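Local coordinates for GGDEF and EAL domain-containing protein (Vibrio cholerae O1 str. 2010EL-1786, PDB 6PWK) that probably acts as a cyclic di-GMP receptor that relays second-messenger levels to the control of large adhesins and biofilm formation, at residues L190-A194 with A222-D226; K184-K188 with F237-L242. All blocks are in the same frame, centred on the assembly; numbering follows the deposited sequence.

Overall arrangement
Both contacts draw on helix 184-197, using successive parts of it. Interaction 2 takes its N-terminal turn, 184-188, across the end of helix 232-241; interaction 1 takes residues 190-194, further along, over the end of strand 214-225. Their centres lie about 13 Å apart, and they touch where Val-191 CG1 meets Leu-239 CD1 at 4.0 Å. Interaction 1 is the more buried: an apolar cluster round Phe-223, closed at its edge by one salt bridge. Interaction 2 is larger, 451 against 276 Å², but only partly buried; apolar packing joins its helices, while the backbone N atoms of Lys-184 and Gln-185 bind a cyclic di-GMP.

Interaction 1: L190-A194 with A222-D226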
loop_
_atom_site.group_PDB
_atom_site.type_symbol
_atom_site.label_atom_id
_atom_site.label_comp_id
_atom_site.label_asym_id
_atom_site.label_seq_id
_atom_site.Cartn_x
_atom_site.Cartn_y
_atom_site.Cartn_z
ATOM N N LEU A 190 -5.440 -14.425 18.961
ATOM C CA LEU A 190 -6.210 -15.644 19.194
ATOM C C LEU A 190 -6.091 -16.605 18.019
ATOM O O LEU A 190 -5.948 -17.818 18.216
ATOM C CB LEU A 190 -7.674 -15.298 19.463
ATOM C CG LEU A 190 -8.606 -16.485 19.713
ATOM C CD1 LEU A 190 -8.128 -17.291 20.905
ATOM C CD2 LEU A 190 -10.041 -16.023 19.914
ATOM N N VAL A 191 -6.140 -16.083 16.790
ATOM C CA VAL A 191 -5.991 -16.936 15.612
ATOM C C VAL A 191 -4.604 -17.566 15.580
ATOM O O VAL A 191 -4.457 -18.762 15.298
ATOM C CB VAL A 191 -6.277 -16.135 14.329
ATOM C CG1 VAL A 191 -6.070 -17.005 13.100
ATOM C CG2 VAL A 191 -7.688 -15.582 14.357
ATOM N N GLU A 192 -3.565 -16.775 15.867
ATOM C CA GLU A 192 -2.219 -17.331 15.973
ATOM C C GLU A 192 -2.158 -18.410 17.045
ATOM O O GLU A 192 -1.491 -19.436 16.871
ATOM C CB GLU A 192 -1.210 -16.224 16.280
ATOM C CG GLU A 192 -1.040 -15.191 15.180
ATOM C CD GLU A 192 -0.146 -14.043 15.603
ATOM O OE1 GLU A 192 0.436 -13.380 14.720
ATOM O OE2 GLU A 192 -0.022 -13.805 16.825
ATOM N N GLU A 193 -2.846 -18.189 18.166
ATOM C CA GLU A 193 -2.921 -19.209 19.205
ATOM C C GLU A 193 -3.633 -20.455 18.694
ATOM O O GLU A 193 -3.191 -21.582 18.944
ATOM C CB GLU A 193 -3.628 -18.638 20.433
ATOM C CG GLU A 193 -3.529 -19.487 21.684
ATOM C CD GLU A 193 -4.256 -18.866 22.860
ATOM O OE1 GLU A 193 -4.162 -19.415 23.977
ATOM O OE2 GLU A 193 -4.920 -17.825 22.666
ATOM N N ALA A 194 -4.734 -20.269 17.958
ATOM C CA ALA A 194 -5.470 -21.406 17.416
ATOM C C ALA A 194 -4.653 -22.145 16.367
ATOM O O ALA A 194 -4.717 -23.378 16.276
ATOM C CB ALA A 194 -6.796 -20.935 16.824
ATOM N N ALA A 222 -13.058 -23.266 11.200
ATOM C CA ALA A 222 -13.440 -22.738 12.499
ATOM C C ALA A 222 -12.459 -23.273 13.531
ATOM O O ALA A 222 -11.710 -24.217 13.269
ATOM C CB ALA A 222 -14.879 -23.120 12.866
ATOM N N PHE A 223 -12.459 -22.655 14.709
ATOM C CA PHE A 223 -11.631 -23.146 15.801
ATOM C C PHE A 223 -12.365 -22.932 17.115
ATOM O O PHE A 223 -13.300 -22.132 17.206
ATOM C CB PHE A 223 -10.253 -22.469 15.829
ATOM C CG PHE A 223 -10.292 -21.012 16.197
ATOM C CD1 PHE A 223 -10.182 -20.613 17.521
ATOM C CD2 PHE A 223 -10.420 -20.041 15.219
ATOM C CE1 PHE A 223 -10.209 -19.274 17.861
ATOM C CE2 PHE A 223 -10.447 -18.700 15.554
ATOM C CZ PHE A 223 -10.342 -18.317 16.876
ATOM N N GLU A 224 -11.923 -23.658 18.138
ATOM C CA GLU A 224 -12.570 -23.636 19.442
ATOM C C GLU A 224 -11.524 -23.460 20.534
ATOM O O GLU A 224 -10.481 -24.122 20.516
ATOM C CB GLU A 224 -13.383 -24.917 19.671
ATOM C CG GLU A 224 -14.544 -25.069 18.700
ATOM C CD GLU A 224 -15.390 -26.297 18.966
ATOM O OE1 GLU A 224 -16.155 -26.692 18.062
ATOM O OE2 GLU A 224 -15.294 -26.864 20.074
ATOM N N LYS A 225 -11.808 -22.561 21.476
ATOM C CA LYS A 225 -10.967 -22.339 22.644
ATOM C C LYS A 225 -11.853 -22.314 23.880
ATOM O O LYS A 225 -12.801 -21.526 23.947
ATOM C CB LYS A 225 -10.178 -21.032 22.529
ATOM C CG LYS A 225 -9.273 -20.764 23.721
ATOM C CD LYS A 225 -8.771 -19.333 23.733
ATOM C CE LYS A 225 -7.661 -19.143 24.753
ATOM N NZ LYS A 225 -7.192 -17.732 24.803
ATOM N N ASP A 226 -11.539 -23.174 24.849
ATOM C CA ASP A 226 -12.280 -23.261 26.109
ATOM C C ASP A 226 -13.775 -23.466 25.864
ATOM O O ASP A 226 -14.626 -22.785 26.440
ATOM C CB ASP A 226 -12.031 -22.025 26.976
ATOM C CG ASP A 226 -10.584 -21.903 27.418
ATOM O OD1 ASP A 226 -9.957 -22.944 27.705
ATOM O OD2 ASP A 226 -10.074 -20.764 27.478
#
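A salt bridge marks the polar rim of this contact: Lys-225 NZ donates a hydrogen bond to Glu-193 OE2 at 3.1 Å. Both side chains are extended, with every lysine chi angle near trans and the glutamate chi1 and chi2 likewise, so the charges meet in the partly exposed margin beyond the apolar layer. The aliphatic part of the lysine also packs inward, Leu-190 CD1 lying 3.5 Å from Lys-225 CD.

Beneath this bridge sits Phe-223, the focus of the buried part. Its p rotamer carries the ring to the helix, where Ala-194 CB lies over one face in a CH-pi contact, 3.8 Å from the centroid and 24° off the normal. Leu-190 CG approaches Phe-223 CE1 at 3.7 Å, and Val-191 CG2 reaches Phe-223 CE2 at 4.3 Å, both obliquely. Small Ala-194 permits the closest backbone approach, 6.6 Å between its CA and that of Phe-223. Tyr-230 stacks with the phenylalanine, while Phe-200 and Phe-235 extend the aromatic cluster.

The axes of helix segment 190-194 and strand segment 222-225 pass 9.4 Å apart at 92°. Phe-223 and Lys-225 point toward the helix while the intervening Glu-224 points away, as strand alternation requires. This is helix-on-sheet packing in the EAL domain, a modified TIM barrel: helix 184-197 lies across the end of strand 214-225, a strand of the curled sheet that runs parallel to 269-272 and antiparallel to 200-209 and 228-231.

Interaction 2: K184-K188 with F237-L242; sequences KQQWK and FALEQL. With C2E (9,9'-[(2R,3R,3aS,5S,7aR,9R,10R,10aS,12S,14aR)-3,5,10,12-tetrahydroxy-5,12-dioxidooctahydro-2H,7H-difuro[3,2-d:3',2'-j][1,3,7,9,2,8]tetraoxadiphosphacyclododecine-2,9-diyl]bis(2-amino-1,9-dihydro-6H-purin-6-one)), chain D.
The first turn of helix 184-197 binds a ligand through its backbone while packing against a second helix. Lys-184 N donates to C2E O3A at 3.0 Å and to C2E O2A at 3.1 Å; Gln-185 N donates to C2E O1P at 2.7 Å, with a nearly straight N-H...O angle of 167°. Amides at the start of a helix lack acceptors in a preceding turn, which suits them to a phosphate and its adjoining sugar oxygens.

Segment 184-188 is helical throughout, and 237-241 is the last part of a helix kinked near Phe-237 and Ala-238; Leu-242 leaves helical geometry at phi/psi -100/11. The short axes cross at -103°, 8.4 Å apart. Lys-184 and Ala-238 set the register, their CA atoms 4.6 Å apart, a closeness the alanine permits: Ala-238 CB lies 3.5 Å from Lys-184 O and 3.6 Å from Trp-187 CB.

Trp-187 (chi1 -83°) and Phe-237 (p) bring Trp-187 CD1 to 3.8 Å from Phe-237 CZ, with ring planes at 75°. Leu-242 CD1 lies 3.5 Å from Lys-184 O and 3.9 Å from Lys-188 CB, while Leu-239 CD2 reaches Lys-188 CA at 3.7 Å. The Lys-184 side chain (m, t, t, p) passes Gln-241, its CE 3.6 Å from Gln-241 CG, and NZ forms a salt bridge with Asp-156.

Asp-156 also hydrogen-bonds the nucleotide, and Asp-68 of the second subunit adds another bond. The helix pair thus joins EAL-domain packing to a cyclic di-GMP site shared with the GGDEF domain and bridging two subunits.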
loop_
_atom_site.group_PDB
_atom_site.type_symbol
_atom_site.label_atom_id
_atom_site.label_comp_id
_atom_site.label_asym_id
_atom_site.label_seq_id
_atom_site.Cartn_x
_atom_site.Cartn_y
_atom_site.Cartn_z
ATOM N N LYS A 184 -8.813 -5.665 17.094
ATOM C CA LYS A 184 -8.184 -6.265 15.921
ATOM C C LYS A 184 -6.958 -7.084 16.306
ATOM O O LYS A 184 -6.792 -8.225 15.858
ATOM C CB LYS A 184 -7.808 -5.180 14.909
ATOM C CG LYS A 184 -8.991 -4.491 14.252
ATOM C CD LYS A 184 -8.537 -3.653 13.067
ATOM C CE LYS A 184 -9.687 -2.858 12.469
ATOM N NZ LYS A 184 -10.161 -1.777 13.376
ATOM N N GLN A 185 -6.086 -6.519 17.142
ATOM C CA GLN A 185 -4.878 -7.238 17.532
ATOM C C GLN A 185 -5.193 -8.415 18.446
ATOM O O GLN A 185 -4.459 -9.410 18.446
ATOM C CB GLN A 185 -3.890 -6.279 18.196
ATOM C CG GLN A 185 -3.264 -5.294 17.221
ATOM C CD GLN A 185 -2.640 -4.097 17.906
ATOM O OE1 GLN A 185 -2.082 -4.207 18.999
ATOM N NE2 GLN A 185 -2.737 -2.938 17.267
ATOM N N GLN A 186 -6.273 -8.329 19.225
ATOM C CA GLN A 186 -6.667 -9.462 20.055
ATOM C C GLN A 186 -7.140 -10.631 19.201
ATOM O O GLN A 186 -6.800 -11.787 19.481
ATOM C CB GLN A 186 -7.750 -9.039 21.045
ATOM C CG GLN A 186 -7.247 -8.153 22.171
ATOM C CD GLN A 186 -8.370 -7.611 23.035
ATOM O OE1 GLN A 186 -9.475 -7.364 22.555
ATOM N NE2 GLN A 186 -8.090 -7.424 24.318
ATOM N N TRP A 187 -7.927 -10.353 18.157
ATOM C CA TRP A 187 -8.362 -11.415 17.254
ATOM C C TRP A 187 -7.169 -12.096 16.599
ATOM O O TRP A 187 -7.103 -13.329 16.530
ATOM C CB TRP A 187 -9.304 -10.857 16.183
ATOM C CG TRP A 187 -10.734 -10.718 16.611
ATOM C CD1 TRP A 187 -11.454 -9.563 16.689
ATOM C CD2 TRP A 187 -11.620 -11.771 17.011
ATOM N NE1 TRP A 187 -12.733 -9.829 17.113
ATOM C CE2 TRP A 187 -12.861 -11.178 17.319
ATOM C CE3 TRP A 187 -11.485 -13.158 17.138
ATOM C CZ2 TRP A 187 -13.959 -11.920 17.748
ATOM C CZ3 TRP A 187 -12.577 -13.895 17.565
ATOM C CH2 TRP A 187 -13.797 -13.275 17.864
ATOM N N LYS A 188 -6.211 -11.303 16.110
ATOM C CA LYS A 188 -5.043 -11.873 15.448
ATOM C C LYS A 188 -4.255 -12.769 16.395
ATOM O O LYS A 188 -3.806 -13.853 16.006
ATOM C CB LYS A 188 -4.155 -10.757 14.899
ATOM C CG LYS A 188 -2.917 -11.256 14.176
ATOM C CD LYS A 188 -1.934 -10.128 13.919
ATOM C CE LYS A 188 -0.623 -10.656 13.362
ATOM N NZ LYS A 188 0.486 -9.680 13.547
ATOM N N PHE A 237 -12.014 -9.948 9.465
ATOM C CA PHE A 237 -11.835 -8.510 9.288
ATOM C C PHE A 237 -10.561 -8.032 9.972
ATOM O O PHE A 237 -9.863 -7.151 9.458
ATOM C CB PHE A 237 -13.049 -7.758 9.834
ATOM C CG PHE A 237 -13.036 -7.594 11.327
ATOM C CD1 PHE A 237 -13.316 -8.666 12.158
ATOM C CD2 PHE A 237 -12.733 -6.369 11.900
ATOM C CE1 PHE A 237 -13.300 -8.518 13.533
ATOM C CE2 PHE A 237 -12.715 -6.215 13.273
ATOM C CZ PHE A 237 -13.000 -7.290 14.091
ATOM N N ALA A 238 -10.237 -8.610 11.131
ATOM C CA ALA A 238 -9.042 -8.197 11.856
ATOM C C ALA A 238 -7.778 -8.636 11.129
ATOM O O ALA A 238 -6.789 -7.897 11.093
ATOM C CB ALA A 238 -9.070 -8.758 13.275
ATOM N N LEU A 239 -7.793 -9.833 10.542
ATOM C CA LEU A 239 -6.605 -10.332 9.860
ATOM C C LEU A 239 -6.324 -9.546 8.586
ATOM O O LEU A 239 -5.163 -9.258 8.271
ATOM C CB LEU A 239 -6.761 -11.819 9.550
ATOM C CG LEU A 239 -7.028 -12.733 10.749
ATOM C CD1 LEU A 239 -6.946 -14.194 10.338
ATOM C CD2 LEU A 239 -6.056 -12.430 11.881
ATOM N N GLU A 240 -7.371 -9.192 7.838
ATOM C CA GLU A 240 -7.165 -8.427 6.612
ATOM C C GLU A 240 -6.750 -6.995 6.918
ATOM O O GLU A 240 -5.917 -6.420 6.206
ATOM C CB GLU A 240 -8.429 -8.448 5.756
ATOM C CG GLU A 240 -8.738 -9.803 5.144
ATOM C CD GLU A 240 -9.835 -9.735 4.101
ATOM O OE1 GLU A 240 -11.015 -9.587 4.482
ATOM O OE2 GLU A 240 -9.514 -9.819 2.896
ATOM N N GLN A 241 -7.317 -6.401 7.970
ATOM C CA GLN A 241 -6.941 -5.038 8.328
ATOM C C GLN A 241 -5.508 -4.969 8.835
ATOM O O GLN A 241 -4.862 -3.920 8.728
ATOM C CB GLN A 241 -7.904 -4.486 9.379
ATOM C CG GLN A 241 -8.182 -3.003 9.228
ATOM C CD GLN A 241 -8.992 -2.696 7.986
ATOM O OE1 GLN A 241 -9.939 -3.411 7.657
ATOM N NE2 GLN A 241 -8.624 -1.631 7.284
ATOM N N LEU A 242 -4.994 -6.068 9.381
ATOM C CA LEU A 242 -3.625 -6.135 9.872
ATOM C C LEU A 242 -2.684 -6.823 8.890
ATOM O O LEU A 242 -1.545 -7.126 9.255
ATOM C CB LEU A 242 -3.588 -6.848 11.223
ATOM C CG LEU A 242 -4.398 -6.210 12.356
ATOM C CD1 LEU A 242 -4.361 -7.083 13.604
ATOM C CD2 LEU A 242 -3.898 -4.806 12.664
HETATM P P1 C2E D . -6.841 -2.651 17.866
HETATM O O2P C2E D . -6.511 -2.335 16.428
HETATM O O1P C2E D . -6.164 -3.965 18.111
HETATM O "O5'" C2E D . -6.110 -1.674 18.950
HETATM C "C5'" C2E D . -5.896 -2.130 20.248
HETATM C "C4'" C2E D . -5.215 -0.914 20.917
HETATM O "O4'" C2E D . -4.104 -0.651 20.287
HETATM C "C3'" C2E D . -6.081 0.303 20.532
HETATM O "O3'" C2E D . -7.076 0.524 21.415
HETATM C "C2'" C2E D . -5.085 1.480 20.500
HETATM O "O2'" C2E D . -5.100 2.207 21.802
HETATM C "C1'" C2E D . -3.896 0.944 20.395
HETATM N N9 C2E D . -3.132 1.483 19.298
HETATM C C8 C2E D . -3.797 0.772 18.353
HETATM N N7 C2E D . -3.251 1.119 17.161
HETATM C C5 C2E D . -2.275 2.008 17.368
HETATM C C6 C2E D . -1.292 2.772 16.448
HETATM O O6 C2E D . -1.299 2.628 15.271
HETATM N N1 C2E D . -0.327 3.690 16.994
HETATM C C2 C2E D . -0.266 3.912 18.421
HETATM N N2 C2E D . 0.667 4.817 19.084
HETATM N N3 C2E D . -1.201 3.181 19.263
HETATM C C4 C2E D . -2.203 2.225 18.704
HETATM P P11 C2E D . -8.179 1.638 20.852
HETATM O O21 C2E D . -7.672 2.891 20.172
HETATM O O11 C2E D . -8.886 2.159 22.073
HETATM O O5A C2E D . -9.310 0.721 20.061
HETATM C C5A C2E D . -9.371 -0.634 20.416
HETATM C C4A C2E D . -10.155 -1.346 19.390
HETATM O O4A C2E D . -11.155 -0.607 18.974
HETATM C C3A C2E D . -9.165 -1.613 18.059
HETATM O O3A C2E D . -8.443 -2.924 18.174
HETATM C C2A C2E D . -9.908 -1.649 17.094
HETATM O O2A C2E D . -10.422 -3.055 16.928
HETATM C C1A C2E D . -11.106 -0.618 17.461
HETATM N N91 C2E D . -10.891 0.588 16.976
HETATM C C81 C2E D . -10.248 1.625 17.537
HETATM N N71 C2E D . -10.312 2.639 16.657
HETATM C C51 C2E D . -10.985 2.223 15.586
HETATM C C61 C2E D . -11.371 2.919 14.284
HETATM O O61 C2E D . -11.042 4.040 14.131
HETATM N N11 C2E D . -12.113 2.247 13.259
HETATM C C21 C2E D . -12.511 0.878 13.454
HETATM N N21 C2E D . -13.265 0.178 12.422
HETATM N N31 C2E D . -12.136 0.220 14.708
HETATM C C41 C2E D . -11.359 0.933 15.774
#